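Capsid Protein (Unidentified, PDB 4DMI) forms a pentamer and probably serves as a structural building block of a phage capsid. Local coordinates at residues Leu57-Phe61 with Ile162-Ile166; Leu91-Glu96 with Ala116-Val121. Numbering follows the deposited sequence.

Interaction 1: residues Leu57-Phe61 with Ile162-Ile166; sequences LQKAF and IARQI
Helix 55-58 ends here and packs across strand 158-167, on the side-chain face that carries Arg164 and Ile162. Leu57 and Gln58 are helical; Lys59 is the first to leave helical angles, at -89/7, and Ala60 and Phe61 run extended, with Ala60 N still bonded to Leu57 O at 3.1 Å. Segment 162-166, part of that strand, runs roughly antiparallel (161° apart), with Lys59 nearest Ile166 (CA-CA 6.2 Å) and Phe61 nearest Arg164 (CA-CA 7.1 Å). Arg164 (p, t, m) folds back so that NH1 donates to Gln58 O and Ala60 O, both at 2.8 Å, while NE and NH2 reach Gln165 O at 3.1 and 2.9 Å; arginine suits the place because its planar group has donors enough for several carbonyls. Gln58, chi1 t with chi2 near -93°, brings NE2 within 3.0 Å of Ile166 O; this nitrogen and Arg164 NH2 also bond Ile174 O. Lys59 (m, t, p, t) lays CG 3.9 Å from CD1 of Ile166 (m, m), and is long enough for NZ to form a salt bridge with Asp56 of a neighbouring subunit. Phe61 (chi1 m, chi2 -81°) offers a flat ring face to a methyl: CD1 of Ile162 (p, t) sits 3.5 Å from its centroid in a CH-pi contact. The last helical carbonyl (Gln58) and one beyond it (Ala60) are thus bound by a strand arginine where the N-terminal arm joins the beta domain.

Interaction 2: residues Leu91-Glu96 with Ala116-Val121; sequences LSSRDE and ANNRIV
A short parallel strand pairing, two bridges separated by a beta bulge, joins the ends of strands 83-95 and 112-121 at a subunit interface, the segments 49° apart in direction. Ala116, at a corner of the chain, points its CB at Leu91 CD1 (3.9 Å); the m,t leucine lays CD1 3.5 Å from C of both Ala116 and Asn117. Asn117 OD1 accepts from Arg119 N at 3.1 Å, an Asx turn that suits asparagine's short amide. Asn118 (-94/-17, chi1 p) directs ND2 to Ser92 O at 3.1 Å, and its O receives Arg94 N at 3.0 Å; its OD1 is held by Ala102 N. Arg119, centre of an inverse gamma turn at -93/80, bridges with Arg94 (CA-CA 4.8 Å), their CB atoms on one face. Ile120 (-129/-20) is the extra residue of the bulge: its N makes a weak bond to Arg94 O (3.1 Å), its CB points away from segment 91-96, and its O accepts from Ser92 OG of a neighbouring subunit. Val121 N shares Arg94 O at 3.1 Å, nearly straight, and Val121 pairs with Asp95 (CA-CA 4.5 Å). Glu96 N bonds Val121 O at 2.9 Å, beside a water donating to Glu96 O and Arg119 O, each 2.8 Å away.

In the fold
Both contacts are largely buried and reach one mixed sheet, interaction 1 through strand 158-167 alone, which neighbours strand 83-95 of interaction 2; yet they do not touch, their centres lying 26 Å apart. Interaction 1 is nearer the chain centre and seats a helix end on a strand, mainly by arginine and glutamine side chains binding backbone carbonyls, with an aromatic contact beside them. Interaction 2, farther out, joins strand to strand chiefly by backbone hydrogen bonds. Along the sequence, 91-96 and 116-121 both fall between 57-61 and 162-166. Both lie at subunit interfaces, consistent with pentamer assembly; in interaction 2, Glu96 forms a salt bridge with Arg158 of a neighbouring subunit.

Interaction 1: residues Leu57-Phe61 with Ile162-Ile166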
loop_
_atom_site.group_PDB
_atom_site.type_symbol
_atom_site.label_atom_id
_atom_site.label_comp_id
_atom_site.label_asym_id
_atom_site.label_seq_id
_atom_site.Cartn_x
_atom_site.Cartn_y
_atom_site.Cartn_z
ATOM N N LEU B 57 7.117 10.677 -6.406
ATOM C CA LEU B 57 8.088 11.411 -7.209
ATOM C C LEU B 57 9.340 11.714 -6.405
ATOM O O LEU B 57 10.460 11.547 -6.895
ATOM C CB LEU B 57 7.487 12.721 -7.734
ATOM C CG LEU B 57 6.178 12.625 -8.519
ATOM C CD1 LEU B 57 5.716 14.012 -8.950
ATOM C CD2 LEU B 57 6.337 11.707 -9.719
ATOM N N GLN B 58 9.161 12.149 -5.157
ATOM C CA GLN B 58 10.310 12.545 -4.350
ATOM C C GLN B 58 11.271 11.378 -4.129
ATOM O O GLN B 58 12.485 11.586 -4.019
ATOM C CB GLN B 58 9.865 13.126 -2.997
ATOM C CG GLN B 58 11.016 13.630 -2.131
ATOM C CD GLN B 58 11.535 12.585 -1.151
ATOM O OE1 GLN B 58 10.763 11.772 -0.630
ATOM N NE2 GLN B 58 12.844 12.602 -0.895
ATOM N N LYS B 59 10.728 10.164 -4.066
ATOM C CA LYS B 59 11.525 8.968 -3.793
ATOM C C LYS B 59 12.103 8.295 -5.039
ATOM O O LYS B 59 12.687 7.210 -4.946
ATOM C CB LYS B 59 10.698 7.958 -2.987
ATOM C CG LYS B 59 10.333 8.494 -1.608
ATOM C CD LYS B 59 9.405 7.556 -0.849
ATOM C CE LYS B 59 10.115 6.310 -0.386
ATOM N NZ LYS B 59 9.224 5.567 0.582
ATOM N N ALA B 60 11.950 8.935 -6.198
ATOM C CA ALA B 60 12.364 8.337 -7.471
ATOM C C ALA B 60 13.849 8.031 -7.545
ATOM O O ALA B 60 14.670 8.783 -7.022
ATOM C CB ALA B 60 11.964 9.226 -8.653
ATOM N N PHE B 61 14.184 6.941 -8.217
ATOM C CA PHE B 61 15.573 6.601 -8.510
ATOM C C PHE B 61 16.065 7.320 -9.759
ATOM O O PHE B 61 15.329 7.479 -10.734
ATOM C CB PHE B 61 15.716 5.089 -8.718
ATOM C CG PHE B 61 15.561 4.288 -7.459
ATOM C CD1 PHE B 61 16.618 4.153 -6.569
ATOM C CD2 PHE B 61 14.355 3.671 -7.163
ATOM C CE1 PHE B 61 16.474 3.413 -5.396
ATOM C CE2 PHE B 61 14.202 2.941 -5.986
ATOM C CZ PHE B 61 15.268 2.806 -5.109
ATOM N N ILE B 162 18.928 -2.008 -5.360
ATOM C CA ILE B 162 19.228 -0.589 -5.446
ATOM C C ILE B 162 18.843 0.085 -4.143
ATOM O O ILE B 162 17.963 -0.385 -3.415
ATOM C CB ILE B 162 18.493 0.079 -6.637
ATOM C CG1 ILE B 162 16.986 -0.179 -6.570
ATOM C CG2 ILE B 162 19.019 -0.447 -7.964
ATOM C CD1 ILE B 162 16.198 0.463 -7.713
ATOM N N ALA B 163 19.500 1.195 -3.850
ATOM C CA ALA B 163 19.136 2.004 -2.707
ATOM C C ALA B 163 19.330 3.463 -3.040
ATOM O O ALA B 163 20.025 3.808 -3.995
ATOM C CB ALA B 163 19.982 1.627 -1.465
ATOM N N ARG B 164 18.708 4.332 -2.261
ATOM C CA ARG B 164 19.028 5.755 -2.323
ATOM C C ARG B 164 18.717 6.440 -1.017
ATOM O O ARG B 164 17.917 5.951 -0.212
ATOM C CB ARG B 164 18.315 6.470 -3.489
ATOM C CG ARG B 164 16.789 6.521 -3.389
ATOM C CD ARG B 164 16.243 7.711 -4.209
ATOM N NE ARG B 164 16.410 8.942 -3.436
ATOM C CZ ARG B 164 15.673 10.036 -3.580
ATOM N NH1 ARG B 164 14.743 10.105 -4.545
ATOM N NH2 ARG B 164 15.874 11.068 -2.769
ATOM N N GLN B 165 19.362 7.575 -0.809
ATOM C CA GLN B 165 19.098 8.367 0.381
ATOM C C GLN B 165 17.824 9.170 0.139
ATOM O O GLN B 165 17.745 9.956 -0.820
ATOM C CB GLN B 165 20.260 9.291 0.727
ATOM C CG GLN B 165 20.174 9.739 2.193
ATOM C CD GLN B 165 21.255 10.705 2.612
ATOM O OE1 GLN B 165 22.256 10.889 1.920
ATOM N NE2 GLN B 165 21.046 11.345 3.757
ATOM N N ILE B 166 16.844 8.979 1.018
ATOM C CA ILE B 166 15.538 9.622 0.905
ATOM C C ILE B 166 15.485 10.933 1.696
ATOM O O ILE B 166 14.833 11.899 1.282
ATOM C CB ILE B 166 14.408 8.656 1.378
ATOM C CG1 ILE B 166 14.376 7.385 0.521
ATOM C CG2 ILE B 166 13.040 9.344 1.376
ATOM C CD1 ILE B 166 14.055 7.628 -0.968
#

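Interaction 2: residues Leu91-Glu96 with Ala116-Val121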
loop_
_atom_site.group_PDB
_atom_site.type_symbol
_atom_site.label_atom_id
_atom_site.label_comp_id
_atom_site.label_asym_id
_atom_site.label_seq_id
_atom_site.Cartn_x
_atom_site.Cartn_y
_atom_site.Cartn_z
ATOM N N LEU B 91 17.450 -11.549 -2.684
ATOM C CA LEU B 91 18.496 -12.463 -2.245
ATOM C C LEU B 91 18.304 -13.797 -2.936
ATOM O O LEU B 91 17.175 -14.196 -3.246
ATOM C CB LEU B 91 18.355 -12.723 -0.742
ATOM C CG LEU B 91 18.100 -11.532 0.180
ATOM C CD1 LEU B 91 17.736 -12.032 1.579
ATOM C CD2 LEU B 91 19.342 -10.645 0.229
ATOM N N SER B 92 19.384 -14.542 -3.121
ATOM C CA SER B 92 19.283 -15.926 -3.580
ATOM C C SER B 92 18.769 -16.843 -2.480
ATOM O O SER B 92 19.479 -17.071 -1.504
ATOM C CB SER B 92 20.676 -16.448 -3.953
ATOM O OG SER B 92 21.306 -15.665 -4.959
ATOM N N SER B 93 17.578 -17.421 -2.634
ATOM C CA SER B 93 17.122 -18.336 -1.586
ATOM C C SER B 93 17.993 -19.569 -1.479
ATOM O O SER B 93 18.537 -20.071 -2.469
ATOM C CB SER B 93 15.655 -18.758 -1.761
ATOM O OG SER B 93 15.519 -19.787 -2.739
ATOM N N ARG B 94 18.137 -20.060 -0.240
ATOM C CA ARG B 94 18.771 -21.346 0.005
ATOM C C ARG B 94 17.979 -22.090 1.073
ATOM O O ARG B 94 17.141 -21.499 1.770
ATOM C CB ARG B 94 20.231 -21.180 0.454
ATOM C CG ARG B 94 21.157 -20.528 -0.570
ATOM C CD ARG B 94 21.410 -21.432 -1.780
ATOM N NE ARG B 94 22.125 -22.648 -1.399
ATOM C CZ ARG B 94 23.240 -23.077 -1.979
ATOM N NH1 ARG B 94 23.781 -22.391 -2.977
ATOM N NH2 ARG B 94 23.817 -24.191 -1.556
ATOM N N ASP B 95 18.249 -23.386 1.184
ATOM C CA ASP B 95 17.730 -24.226 2.262
ATOM C C ASP B 95 18.082 -23.624 3.618
ATOM O O ASP B 95 19.130 -23.010 3.773
ATOM C CB ASP B 95 18.365 -25.616 2.144
ATOM C CG ASP B 95 17.739 -26.642 3.066
ATOM O OD1 ASP B 95 17.551 -26.364 4.270
ATOM O OD2 ASP B 95 17.450 -27.753 2.577
ATOM N N GLU B 96 17.212 -23.809 4.605
ATOM C CA GLU B 96 17.472 -23.265 5.938
ATOM C C GLU B 96 18.733 -23.846 6.584
ATOM O O GLU B 96 19.338 -23.205 7.447
ATOM C CB GLU B 96 16.253 -23.422 6.851
ATOM C CG GLU B 96 15.813 -24.851 7.077
ATOM C CD GLU B 96 16.587 -25.547 8.186
ATOM O OE1 GLU B 96 16.660 -26.798 8.173
ATOM O OE2 GLU B 96 17.130 -24.849 9.077
ATOM N N ALA B 116 17.149 -8.764 5.996
ATOM C CA ALA B 116 16.620 -9.639 4.951
ATOM C C ALA B 116 17.468 -10.899 4.917
ATOM O O ALA B 116 18.689 -10.814 4.792
ATOM C CB ALA B 116 16.635 -8.937 3.596
ATOM N N ASN B 117 16.823 -12.057 5.065
ATOM C CA ASN B 117 17.505 -13.341 5.253
ATOM C C ASN B 117 17.174 -14.330 4.127
ATOM O O ASN B 117 16.001 -14.483 3.755
ATOM C CB ASN B 117 17.086 -13.914 6.619
ATOM C CG ASN B 117 17.990 -15.032 7.105
ATOM O OD1 ASN B 117 18.608 -15.757 6.316
ATOM N ND2 ASN B 117 18.055 -15.188 8.423
ATOM N N ASN B 118 18.189 -14.992 3.564
ATOM C CA ASN B 118 17.959 -15.883 2.421
ATOM C C ASN B 118 17.737 -17.360 2.754
ATOM O O ASN B 118 17.274 -18.120 1.899
ATOM C CB ASN B 118 19.126 -15.810 1.439
ATOM C CG ASN B 118 20.367 -16.505 1.967
ATOM O OD1 ASN B 118 20.810 -16.250 3.098
ATOM N ND2 ASN B 118 20.907 -17.418 1.174
ATOM N N ARG B 119 18.105 -17.782 3.966
ATOM C CA ARG B 119 18.152 -19.217 4.273
ATOM C C ARG B 119 16.829 -19.655 4.884
ATOM O O ARG B 119 16.697 -19.829 6.097
ATOM C CB ARG B 119 19.343 -19.546 5.188
ATOM C CG ARG B 119 20.693 -19.409 4.479
ATOM C CD ARG B 119 21.843 -19.893 5.352
ATOM N NE ARG B 119 22.022 -19.052 6.532
ATOM C CZ ARG B 119 22.909 -19.294 7.492
ATOM N NH1 ARG B 119 23.693 -20.369 7.419
ATOM N NH2 ARG B 119 23.015 -18.468 8.524
ATOM N N ILE B 120 15.852 -19.856 4.012
ATOM C CA ILE B 120 14.458 -19.956 4.427
ATOM C C ILE B 120 13.730 -21.192 3.892
ATOM O O ILE B 120 12.703 -21.576 4.450
ATOM C CB ILE B 120 13.710 -18.653 4.018
ATOM C CG1 ILE B 120 12.280 -18.583 4.563
ATOM C CG2 ILE B 120 13.686 -18.496 2.494
ATOM C CD1 ILE B 120 12.178 -18.660 6.067
ATOM N N VAL B 121 14.222 -21.838 2.834
ATOM C CA VAL B 121 13.395 -22.907 2.266
ATOM C C VAL B 121 13.590 -24.254 2.970
ATOM O O VAL B 121 14.652 -24.539 3.519
ATOM C CB VAL B 121 13.473 -23.025 0.713
ATOM C CG1 VAL B 121 13.398 -21.646 0.048
ATOM C CG2 VAL B 121 14.702 -23.755 0.277
HETATM O O HOH W 1 18.265 -20.730 8.248
#